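Glutamate receptor kainate-like protein (Pleurobrachia bachei, PDB 4ZDM) binds glycine in the ligand-binding domain of a ctenophore ionotropic glutamate receptor subunit, and probably couples that binding to opening of an ion channel. Local coordinates at residues A[39-44]-A[217-222]; A[110-115]-A[242-247]; A[88-93]-A[225-230]; A[78-83]-A[103-108]; A[152-157]-A[163-168]. One frame throughout, in Å; residues are numbered along the deposited sequence.

Contact 1. Residues A[39-44]-A[217-222]; sequences GVNVEI and LAFGLR
Phe219 reaches from strand 205-221 to Asn41 and Ile44 on the first turn of helix 40-52, a helix-on-sheet packing within one lobe of the bilobed, periplasmic-binding-protein-like fold of glutamate receptor ligand-binding domains. The two helical residues lie three apart, so their side chains leave the same face and meet neighbouring atoms of one ring. CZ of Phe219 lies 3.9 Å from CG2 of Ile44, an apolar contact. At the next ring atom, CE1 of Phe219 is 4.0 Å from ND2 of Asn41, which sits at the ring edge, near its plane; the amide and ring planes are 56° apart. A long, flat residue suits this place, since the backbones stay 9.6 Å apart between the CA atoms of Asn41 and Phe219. The ring gets across because CG stands anti to the carbonyl carbon (chi1 -68°). Further out, Met90, Val92, Met111 and Met235 also touch it, while Leu247 and Ile238 lie against Ile44. Asparagine can serve in so apolar a setting because its amide has a backbone partner: ND2 of Asn41 is hydrogen-bonded to O of Val92.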
# COMPACT_ATOMS: atom_id res chain seq x y z
N GLY A 39 -14.13 -7.03 16.85
CA GLY A 39 -13.14 -6.97 17.90
C GLY A 39 -12.91 -5.55 18.39
O GLY A 39 -13.24 -4.57 17.74
N VAL A 40 -12.31 -5.46 19.56
CA VAL A 40 -12.02 -4.18 20.19
C VAL A 40 -11.26 -3.27 19.25
O VAL A 40 -11.60 -2.09 19.05
CB VAL A 40 -11.20 -4.39 21.50
CG1 VAL A 40 -10.71 -3.05 22.04
CG2 VAL A 40 -12.01 -5.15 22.53
N ASN A 41 -10.22 -3.80 18.66
CA ASN A 41 -9.32 -2.95 17.88
C ASN A 41 -9.91 -2.62 16.50
O ASN A 41 -9.59 -1.57 15.93
CB ASN A 41 -7.96 -3.62 17.69
CG ASN A 41 -7.17 -3.77 18.96
OD1 ASN A 41 -7.72 -3.81 20.07
ND2 ASN A 41 -5.86 -3.93 18.81
N VAL A 42 -10.76 -3.52 15.96
CA VAL A 42 -11.47 -3.26 14.73
C VAL A 42 -12.38 -2.07 14.94
O VAL A 42 -12.46 -1.18 14.10
CB VAL A 42 -12.23 -4.54 14.29
CG1 VAL A 42 -13.09 -4.27 13.10
CG2 VAL A 42 -11.21 -5.63 14.01
N GLU A 43 -13.08 -2.04 16.09
CA GLU A 43 -13.92 -0.90 16.38
C GLU A 43 -13.11 0.38 16.65
O GLU A 43 -13.47 1.48 16.18
CB GLU A 43 -14.86 -1.19 17.56
CG GLU A 43 -15.83 -2.31 17.20
CD GLU A 43 -17.05 -2.39 18.13
OE1 GLU A 43 -17.38 -3.53 18.47
OE2 GLU A 43 -17.64 -1.31 18.42
N ILE A 44 -11.97 0.28 17.33
CA ILE A 44 -11.11 1.43 17.51
C ILE A 44 -10.70 2.02 16.16
O ILE A 44 -10.73 3.23 15.94
CB ILE A 44 -9.87 1.10 18.36
CG1 ILE A 44 -10.27 0.84 19.80
CG2 ILE A 44 -8.79 2.20 18.28
CD1 ILE A 44 -9.14 0.35 20.68
N LEU A 217 0.37 -1.90 25.55
CA LEU A 217 -0.19 -2.46 24.33
C LEU A 217 -0.60 -1.29 23.48
O LEU A 217 -1.39 -0.45 23.95
CB LEU A 217 -1.39 -3.36 24.64
CG LEU A 217 -1.00 -4.63 25.41
CD1 LEU A 217 -2.23 -5.22 26.08
CD2 LEU A 217 -0.43 -5.63 24.47
N ALA A 218 -0.12 -1.20 22.25
CA ALA A 218 -0.30 -0.01 21.42
C ALA A 218 -0.34 -0.37 19.97
O ALA A 218 -0.22 -1.54 19.60
CB ALA A 218 0.85 0.97 21.74
N PHE A 219 -0.49 0.62 19.10
CA PHE A 219 -0.30 0.43 17.66
C PHE A 219 1.15 0.67 17.31
O PHE A 219 1.87 1.41 17.99
CB PHE A 219 -1.23 1.34 16.86
CG PHE A 219 -2.72 1.01 16.97
CD1 PHE A 219 -3.20 -0.11 17.60
CD2 PHE A 219 -3.62 1.87 16.35
CE1 PHE A 219 -4.60 -0.36 17.62
CE2 PHE A 219 -5.00 1.61 16.36
CZ PHE A 219 -5.47 0.52 16.99
N GLY A 220 1.60 0.06 16.21
CA GLY A 220 2.96 0.19 15.71
C GLY A 220 3.04 1.06 14.47
O GLY A 220 2.20 0.88 13.57
N LEU A 221 4.06 1.94 14.39
CA LEU A 221 4.23 2.84 13.27
C LEU A 221 5.68 2.91 12.92
O LEU A 221 6.53 2.68 13.79
CB LEU A 221 3.77 4.28 13.58
CG LEU A 221 2.26 4.50 13.81
CD1 LEU A 221 1.83 4.09 15.18
CD2 LEU A 221 1.94 5.98 13.61
N ARG A 222 6.01 3.20 11.67
CA ARG A 222 7.40 3.49 11.33
C ARG A 222 7.86 4.74 12.07
O ARG A 222 7.08 5.64 12.35
CB ARG A 222 7.59 3.65 9.81
CG ARG A 222 7.48 2.36 9.04
CD ARG A 222 7.73 2.58 7.55
NE ARG A 222 6.68 3.35 6.91
CZ ARG A 222 5.53 2.82 6.49
NH1 ARG A 222 5.31 1.53 6.61
NH2 ARG A 222 4.59 3.60 5.95

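Contact 2. Residues A[110-115]-A[242-247]; sequences SMMDGG and GVISEL
The carbonyl O of Met111 rests against Ile244 of helix 243-254, which brings only aliphatic carbons to it: CG2 of Ile244 is 3.5 Å from this oxygen and CD1 of Ile244 3.7 Å. The other contacts are apolar. CB of Met111 meets CD1 of Ile244 at 3.9 Å; beyond CB, the side chain in the conformer described leads away, toward Asn41 and Phe219. Met112 comes from the strand side, its terminal CE touching CG2 of Ile244 at 3.9 Å. That approach depends on two bends: CG lies between the backbone N and the carbonyl carbon (chi1 67°), and the thioether then turns at chi3 (58°). Isoleucine suits the helix position because its two branches serve different partners, CG2 engaging both methionines and CD1 continuing along Met111. Gly242, with phi 89°, closes the preceding helix 228-240 in a Schellman motif and is the N-cap of the next, so Ile244 enters on the first turn, also covered by Met235 and Ile238. Backbone bonds from Met111 and Met112 to Leu217 tie the other segment into the sheet. With flexible methionines and a branched isoleucine, the interface relies on shape and dispersion rather than on directional bonds between the two segments.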
# COMPACT_ATOMS: atom_id res chain seq x y z
N SER A 110 -0.66 4.28 24.21
CA SER A 110 -1.17 2.94 24.38
C SER A 110 -2.65 2.85 24.57
O SER A 110 -3.29 3.80 25.09
CB SER A 110 -0.44 2.29 25.53
OG SER A 110 -0.68 3.00 26.74
N MET A 111 -3.22 1.72 24.16
CA MET A 111 -4.65 1.45 24.38
C MET A 111 -4.91 0.89 25.79
O MET A 111 -6.00 1.07 26.33
CB MET A 111 -5.20 0.51 23.28
CG MET A 111 -4.52 -0.81 23.15
SD MET A 111 -5.29 -1.79 21.83
CE MET A 111 -4.01 -1.30 20.69
N MET A 112 -3.94 0.22 26.40
CA MET A 112 -4.08 -0.34 27.72
C MET A 112 -2.77 -0.92 28.15
O MET A 112 -1.82 -1.03 27.36
CB MET A 112 -5.17 -1.39 27.77
CG MET A 112 -4.84 -2.60 27.00
SD MET A 112 -6.24 -3.79 26.86
CE MET A 112 -7.45 -2.86 26.11
N ASP A 113 -2.65 -1.23 29.44
CA ASP A 113 -1.47 -1.89 30.01
C ASP A 113 -1.70 -3.38 30.13
O ASP A 113 -2.77 -3.85 30.52
CB ASP A 113 -1.14 -1.31 31.38
CG ASP A 113 -0.77 0.15 31.34
OD1 ASP A 113 -0.35 0.69 30.28
OD2 ASP A 113 -0.88 0.78 32.42
N GLY A 114 -0.66 -4.11 29.78
CA GLY A 114 -0.64 -5.56 29.95
C GLY A 114 0.49 -6.02 30.83
O GLY A 114 1.23 -5.24 31.42
N GLY A 115 0.60 -7.33 30.93
CA GLY A 115 1.67 -7.95 31.67
C GLY A 115 1.72 -9.44 31.34
O GLY A 115 0.93 -9.94 30.59
N GLY A 242 -12.77 6.44 28.68
CA GLY A 242 -13.22 5.12 29.08
C GLY A 242 -13.79 4.26 27.96
O GLY A 242 -14.32 3.16 28.22
N VAL A 243 -13.66 4.73 26.71
CA VAL A 243 -14.24 4.04 25.57
C VAL A 243 -13.53 2.71 25.34
O VAL A 243 -14.15 1.72 25.00
CB VAL A 243 -14.23 4.95 24.33
CG1 VAL A 243 -14.45 4.23 23.02
CG2 VAL A 243 -15.28 6.04 24.51
N ILE A 244 -12.20 2.71 25.45
CA ILE A 244 -11.47 1.46 25.25
C ILE A 244 -11.84 0.45 26.32
O ILE A 244 -12.11 -0.72 25.99
CB ILE A 244 -9.97 1.72 25.24
CG1 ILE A 244 -9.60 2.67 24.10
CG2 ILE A 244 -9.24 0.40 25.09
CD1 ILE A 244 -8.14 3.01 24.02
N SER A 245 -11.93 0.87 27.60
CA SER A 245 -12.39 -0.03 28.64
C SER A 245 -13.77 -0.55 28.39
O SER A 245 -14.05 -1.73 28.61
CB SER A 245 -12.36 0.68 29.98
OG SER A 245 -11.03 0.86 30.36
N GLU A 246 -14.67 0.30 27.91
CA GLU A 246 -16.04 -0.14 27.60
C GLU A 246 -16.10 -1.13 26.45
O GLU A 246 -16.85 -2.10 26.52
CB GLU A 246 -16.93 1.06 27.28
CG GLU A 246 -17.20 1.99 28.47
CD GLU A 246 -17.82 3.33 28.02
OE1 GLU A 246 -17.95 3.57 26.78
OE2 GLU A 246 -18.17 4.13 28.91
N LEU A 247 -15.28 -0.93 25.42
CA LEU A 247 -15.21 -1.91 24.32
C LEU A 247 -14.72 -3.23 24.81
O LEU A 247 -15.26 -4.27 24.43
CB LEU A 247 -14.31 -1.40 23.18
CG LEU A 247 -14.83 -0.30 22.31
CD1 LEU A 247 -13.75 0.29 21.45
CD2 LEU A 247 -15.97 -0.87 21.43

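Contact 3. Residues A[88-93]-A[225-230]; sequences TDMIVV and SPFKNL
With chi1 at 55°, CG of Phe227 stands between its own backbone N and carbonyl carbon, and chi2 of 84° turns the ring so that its far edge is presented to Asp89 and Met90. CZ of Phe227 lies 3.5 Å from the carbonyl O of Asp89, which is in the ring plane. The approach is probably mildly favourable, since an aromatic C-H edge is slightly positive and a carbonyl oxygen negative. Alongside, SD of Met90 is 4.2 Å from CE1 of Phe227, likewise near the ring plane. Met90 extends its side chain with CG anti to the backbone N, bringing the polarisable sulfur within reach from the strand. The ring thus packs the start of helix 228-240 against the sheet of the same lobe, where strand 90-92 runs beside strands 8-13 and 205-221; Leu10, Leu221 and Leu5 touch it too. Its approach is set by the turn leading into the helix. Ser225 to Lys228 form a type I turn, with Pro226 at a position whose phi suits proline, and Ser225 OG accepts a hydrogen bond from N of Phe227 (3.3 Å, 158°), an ST turn. The same OG lies 3.2 Å above the ring plane, over its centre. The carboxylate of Asp89 is engaged separately, by the backbone N of Arg11 and, in a salt bridge, by Arg222.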
# COMPACT_ATOMS: atom_id res chain seq x y z
N THR A 88 2.55 -2.57 5.07
CA THR A 88 1.56 -1.87 5.88
C THR A 88 2.10 -0.55 6.36
O THR A 88 3.29 -0.29 6.28
CB THR A 88 1.14 -2.70 7.08
OG1 THR A 88 2.33 -3.05 7.79
CG2 THR A 88 0.39 -3.95 6.64
N ASP A 89 1.20 0.30 6.82
CA ASP A 89 1.52 1.63 7.36
C ASP A 89 1.36 1.76 8.86
O ASP A 89 1.94 2.67 9.48
CB ASP A 89 0.65 2.67 6.67
CG ASP A 89 0.79 2.62 5.19
OD1 ASP A 89 1.93 2.84 4.67
OD2 ASP A 89 -0.19 2.30 4.47
N MET A 90 0.58 0.87 9.49
CA MET A 90 0.40 0.88 10.92
C MET A 90 -0.05 -0.50 11.34
O MET A 90 -0.83 -1.12 10.61
CB MET A 90 -0.62 1.98 11.34
CG MET A 90 -0.83 2.07 12.82
SD MET A 90 -1.63 3.62 13.36
CE MET A 90 -3.17 3.48 12.57
N ILE A 91 0.44 -0.97 12.48
CA ILE A 91 0.04 -2.27 13.03
C ILE A 91 -1.03 -2.02 14.05
O ILE A 91 -0.84 -1.21 14.95
CB ILE A 91 1.23 -2.95 13.66
CG1 ILE A 91 2.31 -3.25 12.64
CG2 ILE A 91 0.79 -4.19 14.43
CD1 ILE A 91 3.66 -3.66 13.26
N VAL A 92 -2.18 -2.71 13.93
CA VAL A 92 -3.34 -2.42 14.79
C VAL A 92 -3.82 -3.61 15.60
O VAL A 92 -4.93 -3.54 16.15
CB VAL A 92 -4.48 -1.79 13.95
CG1 VAL A 92 -4.00 -0.47 13.29
CG2 VAL A 92 -5.05 -2.75 12.92
N VAL A 93 -2.99 -4.62 15.79
CA VAL A 93 -3.16 -5.55 16.90
C VAL A 93 -2.86 -4.81 18.20
O VAL A 93 -2.44 -3.64 18.17
CB VAL A 93 -2.27 -6.77 16.78
CG1 VAL A 93 -2.56 -7.54 15.45
CG2 VAL A 93 -0.78 -6.47 16.90
N SER A 225 6.80 8.94 11.50
CA SER A 225 5.54 8.94 10.79
C SER A 225 4.85 10.28 10.88
O SER A 225 4.65 10.79 11.99
CB SER A 225 4.59 7.88 11.34
OG SER A 225 3.34 7.97 10.66
N PRO A 226 4.38 10.77 9.73
CA PRO A 226 3.68 12.05 9.79
C PRO A 226 2.32 11.98 10.44
O PRO A 226 1.79 13.06 10.74
CB PRO A 226 3.60 12.45 8.31
CG PRO A 226 3.67 11.21 7.55
CD PRO A 226 4.56 10.27 8.35
N PHE A 227 1.74 10.80 10.63
CA PHE A 227 0.42 10.74 11.21
C PHE A 227 0.43 10.23 12.66
O PHE A 227 -0.62 10.09 13.27
CB PHE A 227 -0.56 9.94 10.31
CG PHE A 227 -0.10 8.55 9.96
CD1 PHE A 227 -0.32 7.50 10.82
CD2 PHE A 227 0.53 8.31 8.78
CE1 PHE A 227 0.09 6.23 10.52
CE2 PHE A 227 0.92 7.03 8.45
CZ PHE A 227 0.73 6.00 9.32
N LYS A 228 1.61 10.03 13.26
CA LYS A 228 1.67 9.58 14.64
C LYS A 228 0.97 10.53 15.62
O LYS A 228 0.24 10.06 16.49
CB LYS A 228 3.11 9.38 15.13
CG LYS A 228 3.17 8.77 16.53
CD LYS A 228 4.56 8.39 16.91
CE LYS A 228 4.58 7.67 18.23
NZ LYS A 228 4.17 8.53 19.39
N ASN A 229 1.19 11.83 15.52
CA ASN A 229 0.58 12.71 16.48
C ASN A 229 -0.94 12.67 16.43
O ASN A 229 -1.59 12.74 17.47
CB ASN A 229 1.08 14.16 16.28
CG ASN A 229 2.55 14.32 16.62
OD1 ASN A 229 3.12 13.56 17.40
ND2 ASN A 229 3.17 15.36 16.05
N LEU A 230 -1.53 12.54 15.24
CA LEU A 230 -2.98 12.46 15.12
C LEU A 230 -3.52 11.15 15.68
O LEU A 230 -4.58 11.12 16.33
CB LEU A 230 -3.43 12.64 13.65
CG LEU A 230 -3.25 14.06 13.09
CD1 LEU A 230 -3.57 14.01 11.60
CD2 LEU A 230 -4.15 15.02 13.77

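Contact 4. Residues A[78-83]-A[103-108]; sequences GLIRDL and ADIDFS
Ile80 and Leu83, both on one face of helix 78-84, close on a single branch of Ile105. At Gly78 the positive phi of 66° is readily taken up by glycine, and its N is hydrogen-bonded to Asp63; the carbonyl O of Gly78 receives N of Asp82 at 3.2 Å. Leu79 turns to another side, against Ile15, Pro61 and Val93. Ile80 makes the first direct contact: its CG2, anti to the backbone N, lies 4.1 Å from CG2 of Ile105, and the two side chains run across each other at about a right angle, methyl against methyl. Arg81 and Asp82 follow on faces turned from Ile105, and in the conformer described NE of Arg81 forms a salt bridge with Asp85, as suits residues nearer solvent. One turn on from Ile80, Leu83 returns to the interface. With CG anti to the backbone N (chi1 178°), CD2 of Leu83 comes to 4.0 Å from CG2 of Ile105. That methyl of Ile105 therefore meets both helical side chains, and branched aliphatic residues fit here because each can offer a compact methyl without any polar group to satisfy. Around the trio the packing continues: Ile91 of strand 90-92 touches Leu79, Ile80 and Leu83, and Ile80 also touches Arg101, a residue of the glycine pocket on helix 99-102. Helix 78-84 thus lies over strand 90-92, while the segment holding Ile105 leads from helix 99-102 into strand 106-107, which pairs antiparallel with strand 205-221.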
# COMPACT_ATOMS: atom_id res chain seq x y z
N GLY A 78 6.90 -11.29 10.66
CA GLY A 78 5.57 -10.97 11.13
C GLY A 78 5.08 -9.59 10.76
O GLY A 78 5.41 -9.00 9.71
N LEU A 79 4.25 -9.05 11.64
CA LEU A 79 3.66 -7.75 11.43
C LEU A 79 4.72 -6.66 11.30
O LEU A 79 4.59 -5.72 10.54
CB LEU A 79 2.75 -7.38 12.58
CG LEU A 79 1.49 -8.23 12.75
CD1 LEU A 79 0.92 -8.13 14.18
CD2 LEU A 79 0.46 -7.78 11.76
N ILE A 80 5.77 -6.77 12.11
CA ILE A 80 6.81 -5.74 12.12
C ILE A 80 7.58 -5.75 10.82
O ILE A 80 7.87 -4.65 10.30
CB ILE A 80 7.69 -5.90 13.38
CG1 ILE A 80 6.80 -5.71 14.63
CG2 ILE A 80 8.87 -4.92 13.38
CD1 ILE A 80 7.48 -5.85 15.93
N ARG A 81 7.87 -6.91 10.24
CA ARG A 81 8.54 -6.90 8.94
C ARG A 81 7.64 -6.28 7.84
O ARG A 81 8.12 -5.53 6.99
CB ARG A 81 8.97 -8.33 8.57
CG ARG A 81 9.66 -8.44 7.22
CD ARG A 81 10.86 -7.53 7.13
NE ARG A 81 11.71 -7.85 5.99
CZ ARG A 81 12.65 -8.79 5.98
NH1 ARG A 81 12.88 -9.53 7.06
NH2 ARG A 81 13.36 -8.99 4.89
N ASP A 82 6.34 -6.52 7.88
CA ASP A 82 5.45 -5.92 6.88
C ASP A 82 5.45 -4.41 7.03
O ASP A 82 5.38 -3.66 6.04
CB ASP A 82 4.02 -6.46 6.99
CG ASP A 82 3.81 -7.77 6.25
OD1 ASP A 82 4.80 -8.37 5.73
OD2 ASP A 82 2.61 -8.24 6.28
N LEU A 83 5.44 -3.89 8.25
CA LEU A 83 5.49 -2.45 8.52
C LEU A 83 6.81 -1.83 8.03
O LEU A 83 6.82 -0.81 7.34
CB LEU A 83 5.28 -2.20 10.01
CG LEU A 83 5.36 -0.76 10.46
CD1 LEU A 83 4.20 0.07 9.93
CD2 LEU A 83 5.39 -0.67 11.96
N ALA A 103 13.44 -0.06 19.43
CA ALA A 103 14.67 0.38 18.77
C ALA A 103 14.44 0.64 17.29
O ALA A 103 15.12 1.45 16.68
CB ALA A 103 15.74 -0.67 18.93
N ASP A 104 13.50 -0.08 16.70
CA ASP A 104 13.34 -0.10 15.26
C ASP A 104 11.98 0.45 14.74
O ASP A 104 11.92 0.85 13.59
CB ASP A 104 13.53 -1.51 14.73
CG ASP A 104 14.95 -2.02 14.88
OD1 ASP A 104 15.89 -1.18 14.95
OD2 ASP A 104 15.13 -3.26 14.91
N ILE A 105 10.91 0.44 15.55
CA ILE A 105 9.63 1.07 15.21
C ILE A 105 9.19 1.95 16.37
O ILE A 105 9.74 1.87 17.47
CB ILE A 105 8.55 0.02 14.90
CG1 ILE A 105 8.23 -0.85 16.11
CG2 ILE A 105 9.00 -0.82 13.71
CD1 ILE A 105 6.88 -1.62 15.95
N ASP A 106 8.21 2.78 16.10
CA ASP A 106 7.53 3.58 17.12
C ASP A 106 6.25 2.91 17.55
O ASP A 106 5.65 2.09 16.82
CB ASP A 106 7.19 4.97 16.62
CG ASP A 106 8.34 5.98 16.71
OD1 ASP A 106 9.40 5.68 17.31
OD2 ASP A 106 8.11 7.11 16.22
N PHE A 107 5.82 3.25 18.76
CA PHE A 107 4.54 2.83 19.32
C PHE A 107 3.70 4.06 19.56
O PHE A 107 4.20 5.10 20.04
CB PHE A 107 4.76 2.05 20.62
CG PHE A 107 5.32 0.71 20.39
CD1 PHE A 107 6.68 0.52 20.24
CD2 PHE A 107 4.50 -0.37 20.25
CE1 PHE A 107 7.20 -0.75 19.99
CE2 PHE A 107 5.00 -1.63 20.01
CZ PHE A 107 6.37 -1.82 19.87
N SER A 108 2.43 3.91 19.24
CA SER A 108 1.46 4.94 19.60
C SER A 108 1.32 5.04 21.08
O SER A 108 1.75 4.18 21.85
CB SER A 108 0.09 4.64 18.98
OG SER A 108 -0.59 3.56 19.62

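Contact 5. Residues A[152-157]-A[163-168]; sequences LLASNQ and RIAEDA
Leu153 and Ala165 pack tightly where two consecutive short helices meet: CB of Leu153 is 3.7 Å from CB of Ala165. The same alanine methyl lies 3.9 Å from the backbone N of Ala154, so it rests on the neighbouring helix backbone as well as on a side chain. Small residues make this possible, for the CA atoms of Ala154 and Ala165 are only 5.6 Å apart. Deeper in, CD1 of Leu153 meets CG2 of Ile164 at 4.1 Å; the leucine's CG is anti to its carbonyl carbon (chi1 -67°), and its longer chain extends the apolar patch toward Phe212 and Tyr161. Leu131 and Leu134 lie against Ile164. The outer margin is looser. Ala154 is exposed, and its CB reaches CB of Ala165 at a more relaxed 4.2 Å. Charged residues belong to the outer part of the second helix: one turn apart, Arg163 and Asp167 form a salt bridge, NE of Arg163 to OD2 of Asp167 at 3.0 Å. The donor comes on the syn side, 28° out of the carboxylate plane, and the bond is bent to 142°. Asn162, on the second helix, reaches back to the end of the first, its ND2 hydrogen-bonded to the carbonyl O atoms of Leu153 and Asn156. The arrangement is two consecutive helices joined by a short loop, in the other lobe of the clamshell, and the first helix begins at Asn148, a residue of the glycine pocket.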
# COMPACT_ATOMS: atom_id res chain seq x y z
N LEU A 152 10.53 -10.53 25.57
CA LEU A 152 10.79 -9.98 26.90
C LEU A 152 11.63 -10.81 27.79
O LEU A 152 12.53 -10.32 28.47
CB LEU A 152 9.48 -9.75 27.68
CG LEU A 152 8.71 -8.52 27.32
CD1 LEU A 152 7.46 -8.46 28.21
CD2 LEU A 152 9.55 -7.22 27.41
N LEU A 153 11.29 -12.07 27.85
CA LEU A 153 11.96 -12.95 28.77
C LEU A 153 13.41 -13.14 28.31
O LEU A 153 14.30 -13.10 29.12
CB LEU A 153 11.25 -14.28 28.89
CG LEU A 153 9.87 -14.21 29.52
CD1 LEU A 153 9.17 -15.50 29.24
CD2 LEU A 153 9.96 -13.96 31.01
N ALA A 154 13.64 -13.24 26.99
CA ALA A 154 14.98 -13.50 26.47
C ALA A 154 15.85 -12.27 26.54
O ALA A 154 17.08 -12.40 26.59
CB ALA A 154 14.90 -14.00 25.05
N SER A 155 15.26 -11.07 26.55
CA SER A 155 16.05 -9.84 26.56
C SER A 155 16.17 -9.26 27.97
O SER A 155 16.84 -8.23 28.15
CB SER A 155 15.43 -8.81 25.61
OG SER A 155 14.13 -8.42 26.00
N ASN A 156 15.58 -9.90 28.96
CA ASN A 156 15.50 -9.30 30.29
C ASN A 156 16.83 -9.30 31.01
O ASN A 156 17.68 -10.14 30.75
CB ASN A 156 14.45 -9.99 31.14
CG ASN A 156 14.04 -9.15 32.35
OD1 ASN A 156 14.48 -9.44 33.46
ND2 ASN A 156 13.23 -8.10 32.14
N GLN A 157 16.97 -8.33 31.91
CA GLN A 157 18.20 -8.20 32.67
C GLN A 157 18.36 -9.40 33.58
O GLN A 157 19.48 -9.78 33.90
CB GLN A 157 18.21 -6.90 33.48
CG GLN A 157 17.10 -6.82 34.54
CD GLN A 157 17.17 -5.52 35.38
OE1 GLN A 157 18.20 -5.22 35.99
NE2 GLN A 157 16.07 -4.77 35.41
N ARG A 163 16.47 -17.80 31.35
CA ARG A 163 16.49 -19.26 31.40
C ARG A 163 15.08 -19.81 31.15
O ARG A 163 14.91 -20.82 30.49
CB ARG A 163 17.04 -19.73 32.76
CG ARG A 163 17.14 -21.24 32.94
CD ARG A 163 18.55 -21.78 32.68
NE ARG A 163 18.48 -23.23 32.62
CZ ARG A 163 18.89 -24.06 33.58
NH1 ARG A 163 19.43 -23.57 34.67
NH2 ARG A 163 18.76 -25.34 33.43
N ILE A 164 14.08 -19.14 31.71
CA ILE A 164 12.69 -19.50 31.39
C ILE A 164 12.46 -19.50 29.87
O ILE A 164 11.84 -20.42 29.32
CB ILE A 164 11.73 -18.55 32.12
CG1 ILE A 164 11.74 -18.78 33.63
CG2 ILE A 164 10.31 -18.69 31.52
CD1 ILE A 164 10.98 -20.01 34.07
N ALA A 165 12.92 -18.48 29.14
CA ALA A 165 12.66 -18.44 27.71
C ALA A 165 13.45 -19.52 27.00
O ALA A 165 12.95 -20.14 26.07
CB ALA A 165 13.01 -17.08 27.16
N GLU A 166 14.70 -19.70 27.45
CA GLU A 166 15.63 -20.67 26.87
C GLU A 166 15.04 -22.07 26.89
O GLU A 166 15.01 -22.76 25.88
CB GLU A 166 16.96 -20.64 27.65
CG GLU A 166 18.01 -21.69 27.26
CD GLU A 166 19.24 -21.72 28.22
OE1 GLU A 166 19.57 -20.70 28.89
OE2 GLU A 166 19.88 -22.80 28.32
N ASP A 167 14.54 -22.46 28.04
CA ASP A 167 14.08 -23.83 28.24
C ASP A 167 12.59 -24.05 27.94
O ASP A 167 12.07 -25.16 28.00
CB ASP A 167 14.38 -24.26 29.65
CG ASP A 167 15.88 -24.47 29.88
OD1 ASP A 167 16.62 -24.62 28.89
OD2 ASP A 167 16.31 -24.45 31.03
N ALA A 168 11.89 -22.98 27.61
CA ALA A 168 10.49 -23.12 27.23
C ALA A 168 10.29 -23.89 25.93
O ALA A 168 11.08 -23.75 24.99
CB ALA A 168 9.86 -21.75 27.09

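In the fold
Contacts 1, 2, 3 and 4 belong to one lobe and converge on its sheet, whereas contact 5 lies in the other lobe, about 26 Å from contact 1 between centres, and touches none of them. Strand 205-221 is the common element: Leu217 pairs with the segment of contact 2, Gly220 with that of contact 3, and Phe219 and Leu221 with that of contact 4. All five contacts are largely buried and apolar, but their means differ. A phenylalanine ring carries contacts 1 and 3, flexible methionines contact 2 and branched aliphatics contact 4. Contact 5, nearer the surface, sets leucine and isoleucine beside small alanines that let the helices come close, and has an exposed margin with an ion pair close by.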